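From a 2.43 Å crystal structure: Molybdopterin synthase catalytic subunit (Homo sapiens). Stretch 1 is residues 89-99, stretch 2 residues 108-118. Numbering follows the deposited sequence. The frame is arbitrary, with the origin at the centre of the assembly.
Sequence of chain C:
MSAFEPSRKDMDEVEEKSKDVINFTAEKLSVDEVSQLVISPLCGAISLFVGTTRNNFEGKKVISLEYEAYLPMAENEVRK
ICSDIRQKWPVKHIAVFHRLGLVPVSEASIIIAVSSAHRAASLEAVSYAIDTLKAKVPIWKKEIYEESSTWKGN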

ATOM      1  N   TRP C  89      -3.161 -15.845  -1.702  1.00 43.58           N
ATOM      2  CA  TRP C  89      -3.772 -14.830  -0.891  1.00 44.50           C
ATOM      3  C   TRP C  89      -5.292 -14.704  -1.182  1.00 47.06           C
ATOM      4  O   TRP C  89      -5.681 -14.725  -2.328  1.00 46.72           O
ATOM      5  N   PRO C  90      -6.139 -14.512  -0.136  1.00 53.93           N
ATOM      6  CA  PRO C  90      -7.606 -14.365  -0.267  1.00 48.86           C
ATOM      7  C   PRO C  90      -8.040 -12.978  -0.703  1.00 52.37           C
ATOM      8  O   PRO C  90      -8.812 -12.315  -0.016  1.00 64.90           O
ATOM      9  N   VAL C  91      -7.634 -12.576  -1.887  1.00 49.70           N
ATOM     10  CA  VAL C  91      -7.954 -11.234  -2.369  1.00 47.78           C
ATOM     11  C   VAL C  91      -9.259 -11.253  -3.160  1.00 46.84           C
ATOM     12  O   VAL C  91      -9.622 -12.268  -3.729  1.00 45.34           O
ATOM     13  N   LYS C  92      -9.912 -10.107  -3.273  1.00 45.74           N
ATOM     14  CA  LYS C  92     -11.103 -10.028  -4.069  1.00 48.17           C
ATOM     15  C   LYS C  92     -10.789  -9.530  -5.482  1.00 46.85           C
ATOM     16  O   LYS C  92     -10.808 -10.329  -6.400  1.00 51.16           O
ATOM     17  N   HIS C  93     -10.477  -8.234  -5.607  1.00 42.44           N
ATOM     18  CA  HIS C  93     -10.149  -7.534  -6.846  1.00 45.58           C
ATOM     19  C   HIS C  93      -8.644  -7.049  -6.896  1.00 43.40           C
ATOM     20  O   HIS C  93      -8.067  -6.605  -5.891  1.00 41.74           O
ATOM     21  N   ILE C  94      -8.066  -7.083  -8.089  1.00 39.65           N
ATOM     22  CA  ILE C  94      -6.700  -6.602  -8.375  1.00 37.54           C
ATOM     23  C   ILE C  94      -6.841  -5.651  -9.597  1.00 40.45           C
ATOM     24  O   ILE C  94      -7.576  -5.956 -10.598  1.00 39.55           O
ATOM     25  N   ALA C  95      -6.271  -4.463  -9.468  1.00 40.06           N
ATOM     26  CA  ALA C  95      -6.216  -3.529 -10.549  1.00 44.32           C
ATOM     27  C   ALA C  95      -4.751  -3.232 -10.755  1.00 45.66           C
ATOM     28  O   ALA C  95      -4.040  -3.028  -9.778  1.00 48.22           O
ATOM     29  N   VAL C  96      -4.292  -3.270 -12.009  1.00 48.07           N
ATOM     30  CA  VAL C  96      -2.909  -2.883 -12.372  1.00 50.40           C
ATOM     31  C   VAL C  96      -2.919  -1.965 -13.570  1.00 46.58           C
ATOM     32  O   VAL C  96      -3.286  -2.378 -14.656  1.00 48.56           O
ATOM     33  N   PHE C  97      -2.517  -0.718 -13.343  1.00 44.85           N
ATOM     34  CA  PHE C  97      -2.588   0.310 -14.351  1.00 41.84           C
ATOM     35  C   PHE C  97      -1.206   0.787 -14.594  1.00 43.30           C
ATOM     36  O   PHE C  97      -0.552   1.254 -13.660  1.00 47.61           O
ATOM     37  N   HIS C  98      -0.717   0.630 -15.821  1.00 42.65           N
ATOM     38  CA  HIS C  98       0.622   1.129 -16.140  1.00 46.06           C
ATOM     39  C   HIS C  98       0.566   2.137 -17.272  1.00 47.01           C
ATOM     40  O   HIS C  98      -0.085   1.917 -18.273  1.00 48.32           O
ATOM     41  N   ARG C  99       1.221   3.271 -17.088  1.00 53.39           N
ATOM     42  CA  ARG C  99       1.227   4.328 -18.094  1.00 50.63           C
ATOM     43  C   ARG C  99       2.382   4.170 -19.035  1.00 51.06           C
ATOM     44  O   ARG C  99       3.465   3.757 -18.631  1.00 49.67           O
ATOM     45  N   ALA C 108       2.172   9.653 -12.044  1.00 49.08           N
ATOM     46  CA  ALA C 108       2.246   8.220 -11.787  1.00 47.31           C
ATOM     47  C   ALA C 108       2.522   7.453 -13.041  1.00 47.56           C
ATOM     48  O   ALA C 108       1.829   7.652 -14.045  1.00 56.36           O
ATOM     49  N   SER C 109       3.504   6.558 -12.975  1.00 51.64           N
ATOM     50  CA  SER C 109       3.739   5.540 -14.020  1.00 51.94           C
ATOM     51  C   SER C 109       2.973   4.191 -13.807  1.00 51.12           C
ATOM     52  O   SER C 109       2.771   3.425 -14.752  1.00 46.24           O
ATOM     53  N   ILE C 110       2.631   3.884 -12.563  1.00 45.50           N
ATOM     54  CA  ILE C 110       2.008   2.617 -12.206  1.00 48.15           C
ATOM     55  C   ILE C 110       1.108   2.841 -10.999  1.00 48.77           C
ATOM     56  O   ILE C 110       1.429   3.636 -10.119  1.00 47.33           O
ATOM     57  N   ILE C 111      -0.022   2.150 -10.973  1.00 45.39           N
ATOM     58  CA  ILE C 111      -0.852   2.128  -9.793  1.00 44.74           C
ATOM     59  C   ILE C 111      -1.328   0.715  -9.772  1.00 44.89           C
ATOM     60  O   ILE C 111      -1.908   0.211 -10.748  1.00 47.66           O
ATOM     61  N   ILE C 112      -1.070   0.081  -8.635  1.00 48.60           N
ATOM     62  CA  ILE C 112      -1.553  -1.251  -8.294  1.00 45.34           C
ATOM     63  C   ILE C 112      -2.416  -1.129  -7.051  1.00 45.53           C
ATOM     64  O   ILE C 112      -2.053  -0.435  -6.079  1.00 45.97           O
ATOM     65  N   ALA C 113      -3.552  -1.787  -7.095  1.00 42.36           N
ATOM     66  CA  ALA C 113      -4.446  -1.849  -5.985  1.00 41.34           C
ATOM     67  C   ALA C 113      -4.970  -3.292  -5.800  1.00 43.20           C
ATOM     68  O   ALA C 113      -5.260  -3.966  -6.778  1.00 47.02           O
ATOM     69  N   VAL C 114      -5.126  -3.717  -4.543  1.00 43.75           N
ATOM     70  CA  VAL C 114      -5.721  -5.000  -4.176  1.00 43.42           C
ATOM     71  C   VAL C 114      -6.668  -4.818  -3.029  1.00 44.27           C
ATOM     72  O   VAL C 114      -6.299  -4.153  -2.062  1.00 45.47           O
ATOM     73  N   SER C 115      -7.856  -5.423  -3.122  1.00 45.61           N
ATOM     74  CA  SER C 115      -8.832  -5.465  -1.988  1.00 45.40           C
ATOM     75  C   SER C 115      -8.978  -6.860  -1.428  1.00 43.15           C
ATOM     76  O   SER C 115      -8.937  -7.822  -2.157  1.00 47.36           O
ATOM     77  N   SER C 116      -9.174  -6.976  -0.134  1.00 45.24           N
ATOM     78  CA  SER C 116      -9.471  -8.279   0.495  1.00 47.46           C
ATOM     79  C   SER C 116     -10.234  -8.045   1.809  1.00 46.89           C
ATOM     80  O   SER C 116     -10.358  -6.922   2.269  1.00 44.61           O
ATOM     81  N   ALA C 117     -10.695  -9.125   2.413  1.00 53.01           N
ATOM     82  CA  ALA C 117     -11.433  -9.066   3.682  1.00 53.70           C
ATOM     83  C   ALA C 117     -10.564  -8.533   4.828  1.00 57.33           C
ATOM     84  O   ALA C 117     -11.038  -7.615   5.572  1.00 64.69           O
ATOM     85  N   HIS C 118      -9.323  -9.043   4.937  1.00 62.90           N
ATOM     86  CA  HIS C 118      -8.337  -8.569   5.931  1.00 68.42           C
ATOM     87  C   HIS C 118      -6.968  -8.084   5.326  1.00 66.14           C
ATOM     88  O   HIS C 118      -6.588  -8.393   4.202  1.00 61.23           O
TER

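The strands running through Ile94-Arg99 and Ile111-Ser116 lie side by side and antiparallel, their axes 4.8 Å apart at closest approach, and along the regular part of the ladder every second residue directs its main-chain N and O across the gap and has them satisfied there. Ala95 and Ala113 bond reciprocally, Ala95 N to Ala113 O at 2.9 Å and Ala113 N to Ala95 O at 3.0 Å. Phe97 and Ile111 repeat the pattern, with Phe97 N to Ile111 O at 2.8 Å and Ile111 N to Phe97 O at 2.9 Å. Arg99 N closes one end on Ser109 O (2.8 Å).

At the other end the ladder changes form. Ser115 N still donates to His93 O (3.0 Å), but Ser115 O accepts from Lys92 N (2.7 Å, nearly linear), where the chain turns a corner. His93 N bonds instead to a side chain: with chi1 in the p well, Ser115 places OG 3.3 Å from His93 N and accepts its hydrogen bond. The same hydroxyl is also bonded elsewhere in the structure, as are both nitrogens of the His93 ring, which adopts an m rotamer.

Side chains alternate between the sheet's two faces. Ile94 (m), Val96 (t), His98 (t), Ile110 (t), Ile112 (m) and Val114 (t) share one face. Here Val96 CG1 lies 4.2 Å from Ile112 CG1, and Ile94 CG2 is a looser 4.4 Å from Val114 CG2. Val114 is approached more tightly by Val91 (m), whose CG1 comes within 3.4 Å of Val114 CG1. On the other face are Ala95, Phe97, Ile111 and Ala113. The methyls Ala95 CB and Ala113 CB meet at 4.4 Å, whereas Phe97 (m) has its ring leading away from the partner strand.

His98 is the polar member of its face. Its ring has Ser109 O and Ile110 CB over one face, and His98 CD2 lies 3.9 Å from Ile110 CD1. Although His98 ND1 is 3.1 Å from Ser109 O, the angle is poor for a hydrogen bond; His98 ND1 instead donates to Arg99 O at 3.0 Å, within its own stretch. Ser109 O is already engaged by Arg99 N, and His98 NE2 is satisfied elsewhere in the structure.

The remaining polar side chains make no hydrogen bond across the two stretches. Arg99 extends in t rotamers along chi1 to chi3, bringing Arg99 CD to 3.7 Å from Ala108 O, and its NH1 bonds just beyond the stretches. Lys92 CB packs 3.7 Å from Ser115 OG, but the lysine's end leads away; Lys92 NZ and Ser109 OG are bonded elsewhere. Ser116 (p) donates from OG to His118 O at 2.7 Å, while Ser116 CB rests 3.4 Å from Pro90 O.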

ATOM      1  CB  TRP C  89      -3.099 -13.497  -1.201  1.00 42.02           C
ATOM      2  CG  TRP C  89      -1.729 -13.357  -0.610  1.00 44.95           C
ATOM      3  CD1 TRP C  89      -1.423 -13.263   0.729  1.00 43.62           C
ATOM      4  CD2 TRP C  89      -0.489 -13.260  -1.301  1.00 41.05           C
ATOM      5  NE1 TRP C  89      -0.088 -13.113   0.903  1.00 43.03           N
ATOM      6  CE2 TRP C  89       0.528 -13.113  -0.313  1.00 42.96           C
ATOM      7  CE3 TRP C  89      -0.130 -13.241  -2.652  1.00 47.04           C
ATOM      8  CZ2 TRP C  89       1.893 -12.963  -0.631  1.00 45.56           C
ATOM      9  CZ3 TRP C  89       1.254 -13.118  -2.992  1.00 48.29           C
ATOM     10  CH2 TRP C  89       2.242 -12.984  -1.969  1.00 46.80           C
ATOM     11  CB  PRO C  90      -8.109 -14.621   1.160  1.00 47.70           C
ATOM     12  CG  PRO C  90      -7.005 -14.122   2.040  1.00 45.47           C
ATOM     13  CD  PRO C  90      -5.731 -14.529   1.300  1.00 51.10           C
ATOM     14  CB  VAL C  91      -6.789 -10.632  -3.218  1.00 45.77           C
ATOM     15  CG1 VAL C  91      -5.499 -10.645  -2.416  1.00 46.08           C
ATOM     16  CG2 VAL C  91      -6.608 -11.355  -4.569  1.00 44.65           C
ATOM     17  CB  LYS C  92     -12.138  -9.144  -3.383  1.00 47.07           C
ATOM     18  CG  LYS C  92     -13.486  -9.139  -4.074  1.00 54.62           C
ATOM     19  CD  LYS C  92     -14.004 -10.565  -4.230  1.00 59.24           C
ATOM     20  CE  LYS C  92     -15.461 -10.609  -4.644  1.00 66.29           C
ATOM     21  NZ  LYS C  92     -15.830 -12.007  -4.988  1.00 67.59           N
ATOM     22  CB  HIS C  93     -11.020  -6.259  -7.024  1.00 44.67           C
ATOM     23  CG  HIS C  93     -12.490  -6.482  -6.896  1.00 49.35           C
ATOM     24  ND1 HIS C  93     -13.170  -7.447  -7.607  1.00 46.60           N
ATOM     25  CD2 HIS C  93     -13.422  -5.835  -6.152  1.00 53.47           C
ATOM     26  CE1 HIS C  93     -14.446  -7.407  -7.278  1.00 48.69           C
ATOM     27  NE2 HIS C  93     -14.623  -6.424  -6.406  1.00 51.39           N
ATOM     28  CB  ILE C  94      -5.812  -7.795  -8.729  1.00 38.64           C
ATOM     29  CG1 ILE C  94      -5.924  -8.922  -7.693  1.00 40.12           C
ATOM     30  CG2 ILE C  94      -4.432  -7.344  -9.041  1.00 41.05           C
ATOM     31  CD1 ILE C  94      -5.181 -10.192  -8.074  1.00 44.32           C
ATOM     32  CB  ALA C  95      -6.951  -2.271 -10.202  1.00 46.43           C
ATOM     33  CB  VAL C  96      -2.011  -4.057 -12.720  1.00 47.24           C
ATOM     34  CG1 VAL C  96      -0.622  -3.530 -13.126  1.00 45.52           C
ATOM     35  CG2 VAL C  96      -1.954  -5.069 -11.565  1.00 41.27           C
ATOM     36  CB  PHE C  97      -3.475   1.444 -13.895  1.00 45.60           C
ATOM     37  CG  PHE C  97      -4.915   1.213 -14.169  1.00 42.74           C
ATOM     38  CD1 PHE C  97      -5.571   0.180 -13.567  1.00 45.19           C
ATOM     39  CD2 PHE C  97      -5.600   2.001 -15.051  1.00 51.82           C
ATOM     40  CE1 PHE C  97      -6.919  -0.077 -13.825  1.00 49.83           C
ATOM     41  CE2 PHE C  97      -6.950   1.759 -15.328  1.00 62.93           C
ATOM     42  CZ  PHE C  97      -7.621   0.706 -14.709  1.00 54.48           C
ATOM     43  CB  HIS C  98       1.560  -0.033 -16.446  1.00 47.34           C
ATOM     44  CG  HIS C  98       3.018   0.281 -16.265  1.00 48.94           C
ATOM     45  ND1 HIS C  98       3.630   1.378 -16.856  1.00 50.20           N
ATOM     46  CD2 HIS C  98       3.996  -0.379 -15.603  1.00 44.53           C
ATOM     47  CE1 HIS C  98       4.917   1.372 -16.579  1.00 45.52           C
ATOM     48  NE2 HIS C  98       5.163   0.327 -15.809  1.00 52.14           N
ATOM     49  CB  ARG C  99       1.288   5.684 -17.443  1.00 56.62           C
ATOM     50  CG  ARG C  99       1.145   6.834 -18.416  1.00 53.57           C
ATOM     51  CD  ARG C  99       0.908   8.086 -17.637  1.00 49.96           C
ATOM     52  NE  ARG C  99       1.221   9.228 -18.458  1.00 58.01           N
ATOM     53  CZ  ARG C  99       1.340  10.472 -18.015  1.00 58.75           C
ATOM     54  NH1 ARG C  99       1.152  10.774 -16.733  1.00 65.71           N
ATOM     55  NH2 ARG C  99       1.652  11.434 -18.870  1.00 63.08           N
ATOM     56  CB  ALA C 108       0.925   7.726 -11.152  1.00 46.58           C
ATOM     57  CB  SER C 109       5.234   5.236 -14.115  1.00 53.50           C
ATOM     58  OG  SER C 109       5.742   4.606 -12.952  1.00 55.39           O
ATOM     59  CB  ILE C 110       3.047   1.461 -11.959  1.00 46.62           C
ATOM     60  CG1 ILE C 110       2.334   0.197 -11.550  1.00 50.36           C
ATOM     61  CG2 ILE C 110       4.038   1.776 -10.882  1.00 50.27           C
ATOM     62  CD1 ILE C 110       3.022  -1.084 -11.919  1.00 51.81           C
ATOM     63  CB  ILE C 111      -2.040   3.108  -9.863  1.00 45.05           C
ATOM     64  CG1 ILE C 111      -1.589   4.559  -9.891  1.00 48.54           C
ATOM     65  CG2 ILE C 111      -2.996   2.972  -8.694  1.00 45.85           C
ATOM     66  CD1 ILE C 111      -2.762   5.504 -10.150  1.00 47.08           C
ATOM     67  CB  ILE C 112      -0.387  -2.189  -7.995  1.00 44.15           C
ATOM     68  CG1 ILE C 112       0.490  -2.367  -9.238  1.00 48.96           C
ATOM     69  CG2 ILE C 112      -0.919  -3.546  -7.596  1.00 47.78           C
ATOM     70  CD1 ILE C 112       1.878  -2.919  -8.985  1.00 49.50           C
ATOM     71  CB  ALA C 113      -5.596  -0.887  -6.224  1.00 42.18           C
ATOM     72  CB  VAL C 114      -4.641  -6.034  -3.725  1.00 44.54           C
ATOM     73  CG1 VAL C 114      -5.300  -7.378  -3.417  1.00 41.78           C
ATOM     74  CG2 VAL C 114      -3.598  -6.217  -4.819  1.00 45.10           C
ATOM     75  CB  SER C 115     -10.234  -4.974  -2.412  1.00 43.02           C
ATOM     76  OG  SER C 115     -10.744  -5.737  -3.516  1.00 43.24           O
ATOM     77  CB  SER C 116      -8.180  -9.042   0.803  1.00 46.61           C
ATOM     78  OG  SER C 116      -7.348  -8.234   1.618  1.00 47.47           O
ATOM     79  CB  ALA C 117     -12.096 -10.426   4.013  1.00 47.25           C
ATOM     80  CB  HIS C 118      -8.120  -9.643   7.014  1.00 83.47           C
ATOM     81  CG  HIS C 118      -9.375 -10.047   7.766  1.00100.17           C
ATOM     82  ND1 HIS C 118     -10.149  -9.155   8.485  1.00 98.50           N
ATOM     83  CD2 HIS C 118      -9.957 -11.262   7.947  1.00 98.00           C
ATOM     84  CE1 HIS C 118     -11.153  -9.795   9.060  1.00 89.07           C
ATOM     85  NE2 HIS C 118     -11.064 -11.073   8.743  1.00 91.46           N
TER